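Local coordinates for Lmo2241 protein (Listeria monocytogenes, PDB 4HAM), which probably binds DNA through a winged helix-turn-helix domain of the GntR family and regulates transcription, at the interface of chains A and B. Numbering follows the deposited sequence. Chains: chain A/B, Lmo2241 protein.

Contact 1: the interface of chains A and B. Residues chain A 104-105, 108-110; chain B 86, 90-91, 94-95.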
loop_
_atom_site.group_PDB
_atom_site.type_symbol
_atom_site.label_atom_id
_atom_site.label_comp_id
_atom_site.label_asym_id
_atom_site.label_seq_id
_atom_site.Cartn_x
_atom_site.Cartn_y
_atom_site.Cartn_z
ATOM N N ASP A 104 -8.823 -3.532 -0.624
ATOM C CA ASP A 104 -8.732 -4.238 0.656
ATOM C C ASP A 104 -9.719 -3.690 1.683
ATOM O O ASP A 104 -10.413 -4.455 2.355
ATOM C CB ASP A 104 -7.306 -4.218 1.209
ATOM C CG ASP A 104 -6.369 -5.156 0.463
ATOM O OD1 ASP A 104 -6.841 -5.927 -0.404
ATOM O OD2 ASP A 104 -5.155 -5.130 0.755
ATOM N N LEU A 105 -9.785 -2.369 1.799
ATOM C CA LEU A 105 -10.728 -1.729 2.702
ATOM C C LEU A 105 -12.181 -2.069 2.325
ATOM O O LEU A 105 -12.978 -2.424 3.187
ATOM C CB LEU A 105 -10.533 -0.209 2.685
ATOM C CG LEU A 105 -9.227 0.325 3.278
ATOM C CD1 LEU A 105 -9.027 1.782 2.893
ATOM C CD2 LEU A 105 -9.195 0.155 4.797
ATOM N N LEU A 108 -13.151 -5.430 3.293
ATOM C CA LEU A 108 -13.302 -5.536 4.734
ATOM C C LEU A 108 -14.528 -4.774 5.249
ATOM O O LEU A 108 -14.747 -4.680 6.455
ATOM C CB LEU A 108 -12.034 -5.049 5.426
ATOM C CG LEU A 108 -10.807 -5.944 5.220
ATOM C CD1 LEU A 108 -9.543 -5.212 5.600
ATOM C CD2 LEU A 108 -10.941 -7.223 6.042
ATOM N N GLY A 109 -15.317 -4.225 4.336
ATOM C CA GLY A 109 -16.580 -3.613 4.711
ATOM C C GLY A 109 -16.532 -2.119 4.965
ATOM O O GLY A 109 -17.486 -1.558 5.499
ATOM N N VAL A 110 -15.432 -1.470 4.581
ATOM C CA VAL A 110 -15.304 -0.023 4.744
ATOM C C VAL A 110 -15.858 0.672 3.500
ATOM O O VAL A 110 -15.398 0.423 2.392
ATOM C CB VAL A 110 -13.832 0.383 4.950
ATOM C CG1 VAL A 110 -13.702 1.886 5.187
ATOM C CG2 VAL A 110 -13.222 -0.391 6.113
ATOM N N SER B 86 -14.865 -8.482 10.211
ATOM C CA SER B 86 -13.575 -8.176 9.607
ATOM C C SER B 86 -12.485 -8.163 10.669
ATOM O O SER B 86 -12.654 -7.565 11.731
ATOM C CB SER B 86 -13.625 -6.829 8.885
ATOM O OG SER B 86 -14.562 -6.863 7.825
ATOM N N LYS B 90 -6.276 -6.893 10.480
ATOM C CA LYS B 90 -6.158 -6.656 9.042
ATOM C C LYS B 90 -6.618 -5.241 8.696
ATOM O O LYS B 90 -6.019 -4.574 7.854
ATOM C CB LYS B 90 -6.941 -7.703 8.235
ATOM C CG LYS B 90 -6.842 -7.552 6.708
ATOM C CD LYS B 90 -5.450 -7.901 6.193
ATOM C CE LYS B 90 -5.405 -7.915 4.668
ATOM N NZ LYS B 90 -4.023 -8.159 4.170
ATOM N N LEU B 91 -7.684 -4.789 9.352
ATOM C CA LEU B 91 -8.199 -3.436 9.163
ATOM C C LEU B 91 -7.150 -2.396 9.525
ATOM O O LEU B 91 -6.910 -1.440 8.776
ATOM C CB LEU B 91 -9.434 -3.221 10.033
ATOM C CG LEU B 91 -10.800 -3.302 9.365
ATOM C CD1 LEU B 91 -11.913 -3.261 10.416
ATOM C CD2 LEU B 91 -10.946 -2.171 8.358
ATOM N N THR B 94 -4.337 -2.355 7.075
ATOM C CA THR B 94 -4.764 -1.785 5.806
ATOM C C THR B 94 -4.887 -0.275 5.915
ATOM O O THR B 94 -4.527 0.450 4.988
ATOM C CB THR B 94 -6.087 -2.416 5.319
ATOM O OG1 THR B 94 -5.938 -3.840 5.247
ATOM C CG2 THR B 94 -6.437 -1.893 3.925
ATOM N N ARG B 95 -5.358 0.210 7.063
ATOM C CA ARG B 95 -5.381 1.654 7.320
ATOM C C ARG B 95 -3.979 2.259 7.313
ATOM O O ARG B 95 -3.771 3.370 6.825
ATOM C CB ARG B 95 -6.106 1.970 8.642
ATOM C CG ARG B 95 -7.621 1.816 8.550
ATOM C CD ARG B 95 -8.321 2.437 9.752
ATOM N NE ARG B 95 -7.984 1.734 10.977
ATOM C CZ ARG B 95 -8.763 0.828 11.556
ATOM N NH1 ARG B 95 -8.362 0.235 12.669
ATOM N NH2 ARG B 95 -9.937 0.518 11.023
HETATM O O HOH W 1 -4.265 -4.779 3.360
HETATM O O HOH W 2 -4.405 -7.618 1.298
#
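B:Thr94 stands at the middle of this patch, where the C-terminal end of helix 88-107 of chain A crosses the N-terminal half of the same helix of chain B. Its OG1 lies beside the backbone N (chi1 -55°), which leaves the methyl CG2 anti to it; CG2 runs alongside A:Leu105 in the opposite direction and lies 3.5 Å from A:Leu105 CD2. The same methyl also meets A:Asp104 CB, so one small group fills the step between two successive residues of the partner helix. A:Leu108, just past the helix end, buries more surface than any other residue here. Its CD1 meets the aliphatic stem of B:Lys90 at CG, 3.7 Å away, the two side chains crossing at about a right angle, and it points tip to tip at B:Thr94; its CD2 faces B:Ser86 CB. Farther along the loop, A:Val110 CG2 crosses B:Leu91 CD2 obliquely at 3.7 Å. Across the chains, the hydroxyl B:Ser86 OG donates to the carbonyl A:Leu108 O at 2.6 Å, from above the carbonyl plane; B:Ser86 is poorly ordered, so this bond carries less weight.

Polar groups rim the apolar core. The carboxylate of A:Asp104 does not touch the ammonium of B:Lys90 (OD2 to NZ 4.7 Å); water 2 bridges these two atoms, and the opposite charges may still attract. Water 1 joins A:Asp104 OD2 to B:Thr94 OG1. The bend of B:Lys90 at chi2 (70°) lets its stem lean on A:Leu108 while its tip turns toward the aspartate side.

Behind this first shell, helix 88-107 of chain B fixes the threonine. The hydroxyl meets water 1 and also the backbone of its own helix, a bond that probably helps fix which branch faces chain A: B:Thr94 OG1 donates to the carbonyl B:Lys90 O, one turn earlier, at 2.7 Å.

Contact 2: the interface of chains A and B. Residues chain A 21, 24-25, 27-28, 66-67, 81, 84; chain B 103-104, 107.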
loop_
_atom_site.group_PDB
_atom_site.type_symbol
_atom_site.label_atom_id
_atom_site.label_comp_id
_atom_site.label_asym_id
_atom_site.label_seq_id
_atom_site.Cartn_x
_atom_site.Cartn_y
_atom_site.Cartn_z
ATOM N N GLN A 21 10.150 6.939 5.473
ATOM C CA GLN A 21 8.834 7.585 5.432
ATOM C C GLN A 21 8.731 8.772 6.384
ATOM O O GLN A 21 8.039 9.739 6.089
ATOM C CB GLN A 21 7.698 6.578 5.678
ATOM C CG GLN A 21 7.561 5.499 4.581
ATOM C CD GLN A 21 7.087 6.076 3.250
ATOM O OE1 GLN A 21 7.895 6.441 2.393
ATOM N NE2 GLN A 21 5.776 6.179 3.086
ATOM N N LYS A 24 10.596 11.672 4.658
ATOM C CA LYS A 24 9.708 12.162 3.605
ATOM C C LYS A 24 8.584 13.047 4.172
ATOM O O LYS A 24 8.300 14.129 3.648
ATOM C CB LYS A 24 9.105 10.971 2.846
ATOM C CG LYS A 24 8.328 11.353 1.602
ATOM C CD LYS A 24 7.672 10.146 0.919
ATOM C CE LYS A 24 8.696 9.183 0.324
ATOM N NZ LYS A 24 8.060 8.081 -0.469
ATOM N N GLU A 25 7.949 12.573 5.239
ATOM C CA GLU A 25 6.857 13.304 5.895
ATOM C C GLU A 25 7.340 14.637 6.465
ATOM O O GLU A 25 6.638 15.645 6.405
ATOM C CB GLU A 25 6.236 12.453 7.020
ATOM C CG GLU A 25 4.900 13.002 7.532
ATOM C CD GLU A 25 4.384 12.249 8.753
ATOM O OE1 GLU A 25 4.984 11.214 9.123
ATOM O OE2 GLU A 25 3.373 12.689 9.329
ATOM N N VAL A 27 9.772 16.414 5.269
ATOM C CA VAL A 27 9.907 17.291 4.119
ATOM C C VAL A 27 8.540 17.841 3.742
ATOM O O VAL A 27 8.393 19.048 3.536
ATOM C CB VAL A 27 10.560 16.587 2.901
ATOM C CG1 VAL A 27 10.494 17.474 1.671
ATOM C CG2 VAL A 27 11.991 16.204 3.217
ATOM N N VAL A 28 7.533 16.972 3.676
ATOM C CA VAL A 28 6.176 17.431 3.373
ATOM C C VAL A 28 5.695 18.508 4.349
ATOM O O VAL A 28 5.087 19.492 3.941
ATOM C CB VAL A 28 5.168 16.262 3.333
ATOM C CG1 VAL A 28 3.736 16.786 3.321
ATOM C CG2 VAL A 28 5.443 15.378 2.113
ATOM N N GLU A 66 15.106 10.389 -4.637
ATOM C CA GLU A 66 15.496 11.790 -4.808
ATOM C C GLU A 66 14.941 12.719 -3.726
ATOM O O GLU A 66 14.663 13.885 -3.966
ATOM C CB GLU A 66 15.181 12.290 -6.230
ATOM C CG GLU A 66 15.830 11.415 -7.301
ATOM C CD GLU A 66 15.886 12.072 -8.670
ATOM O OE1 GLU A 66 15.214 13.105 -8.883
ATOM O OE2 GLU A 66 16.617 11.553 -9.534
ATOM N N VAL A 67 14.818 12.193 -2.516
ATOM C CA VAL A 67 14.401 13.003 -1.385
ATOM C C VAL A 67 15.612 13.710 -0.794
ATOM O O VAL A 67 15.521 14.852 -0.350
ATOM C CB VAL A 67 13.741 12.128 -0.302
ATOM C CG1 VAL A 67 13.243 12.986 0.864
ATOM C CG2 VAL A 67 12.594 11.327 -0.898
ATOM N N GLN A 81 13.256 20.502 -4.241
ATOM C CA GLN A 81 11.846 20.224 -4.001
ATOM C C GLN A 81 10.969 21.143 -4.840
ATOM O O GLN A 81 9.821 20.818 -5.137
ATOM C CB GLN A 81 11.508 20.411 -2.514
ATOM C CG GLN A 81 12.209 19.433 -1.571
ATOM C CD GLN A 81 11.772 18.004 -1.800
ATOM O OE1 GLN A 81 10.594 17.737 -2.054
ATOM N NE2 GLN A 81 12.715 17.078 -1.723
ATOM N N LYS A 84 11.030 20.036 -9.039
ATOM C CA LYS A 84 11.297 18.631 -9.310
ATOM C C LYS A 84 10.163 18.010 -10.113
ATOM O O LYS A 84 8.989 18.311 -9.888
ATOM C CB LYS A 84 11.479 17.868 -8.000
ATOM C CG LYS A 84 10.338 18.079 -7.029
ATOM C CD LYS A 84 10.364 17.077 -5.899
ATOM C CE LYS A 84 9.119 17.226 -5.052
ATOM N NZ LYS A 84 9.051 16.210 -3.974
ATOM N N LEU B 103 0.831 9.516 2.060
ATOM C CA LEU B 103 2.098 10.226 2.230
ATOM C C LEU B 103 2.902 10.208 0.929
ATOM O O LEU B 103 3.457 11.233 0.515
ATOM C CB LEU B 103 2.916 9.619 3.365
ATOM C CG LEU B 103 4.367 10.101 3.482
ATOM C CD1 LEU B 103 4.434 11.607 3.739
ATOM C CD2 LEU B 103 5.080 9.337 4.565
ATOM N N ASP B 104 2.955 9.049 0.280
ATOM C CA ASP B 104 3.743 8.929 -0.948
ATOM C C ASP B 104 3.202 9.818 -2.065
ATOM O O ASP B 104 3.965 10.518 -2.733
ATOM C CB ASP B 104 3.842 7.474 -1.412
ATOM C CG ASP B 104 4.787 6.644 -0.556
ATOM O OD1 ASP B 104 5.472 7.213 0.324
ATOM O OD2 ASP B 104 4.851 5.416 -0.772
ATOM N N TYR B 107 3.822 13.545 -1.200
ATOM C CA TYR B 107 5.213 13.860 -1.458
ATOM C C TYR B 107 5.492 14.049 -2.954
ATOM O O TYR B 107 6.298 14.893 -3.346
ATOM C CB TYR B 107 6.169 12.802 -0.879
ATOM C CG TYR B 107 7.588 13.133 -1.251
ATOM C CD1 TYR B 107 8.279 14.129 -0.572
ATOM C CD2 TYR B 107 8.220 12.508 -2.326
ATOM C CE1 TYR B 107 9.560 14.483 -0.934
ATOM C CE2 TYR B 107 9.522 12.858 -2.690
ATOM C CZ TYR B 107 10.176 13.853 -1.988
ATOM O OH TYR B 107 11.460 14.217 -2.327
HETATM O O HOH W 3 6.639 9.080 -2.553
#
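From the C-terminal end of helix 88-107, B:Tyr107 reaches into chain A between helix 15-29 and the segments around A:Val67 and A:Gln81. Its CG is anti to the backbone N (chi1 176°), which carries the ring away from its own helix. CB rests against CD and CG of A:Lys24, while A:Val28 CG2 packs near CA and CB. At its CG end the ring has the crossing stem of A:Lys24 over one face, with A:Lys24 CG 3.4 Å from B:Tyr107 CG. A:Val67 CG2 packs over the same face near CZ and CE2; A:Val27 CG1 lies at the CE1 side, and A:Gln81 OE1 approaches CE1 from the opposite face. The phenol OH accepts a nearly straight hydrogen bond from the side-chain amide A:Gln81 NE2, 3.2 Å away (165° at H), lying in the amide plane.

A:Lys84, poorly ordered, brings its ammonium NZ over that opposite face, 3.6 Å from the centroid, in a cation-pi contact, so the ring is sandwiched between two lysines. NZ also donates to the carbonyl B:Tyr107 O at 3.1 Å, in the carbonyl plane, and to A:Gln81 OE1 from above its plane, so the glutamine amide helps position both the lysine and the phenol.

One turn earlier, B:Asp104 OD1 takes two donors from above the carboxylate plane. A:Lys24 NZ forms a salt bridge with it at 2.8 Å, brought there by a bend at chi3 (-67°), and A:Gln21 NE2 donates to the same oxygen at 3.0 Å, its amide plane almost perpendicular to the carboxylate. Such a charge pairing probably stabilises the ionised aspartate. Water 3 links A:Lys24 NZ to B:Asp104 O. B:Leu103 CD1 lies 3.7 Å from A:Glu25 CA. By gripping the partner's tyrosine, the winged helix-turn-helix portion of chain A is tied to the helical part of chain B, which probably helps set how the two DNA-binding units are held.

About 26 Å separates the C-alpha centres of contact 1 and contact 2, and both draw on helix 88-107. Asp104 serves in both: its chain A copy meets helix 88-107 of chain B, its chain B copy helix 15-29 of chain A. Since the interface is two-fold symmetric, each chain offers the same carboxylate to both kinds of neighbour, one oxygen to waters and the other to lysine and glutamine. Contact 1 joins the end of helix 88-107 and the loop after it to the same helix of the partner, contact 2 helix to N-terminal domain, an interlocking consistent with a dimer, though the structure alone does not establish this.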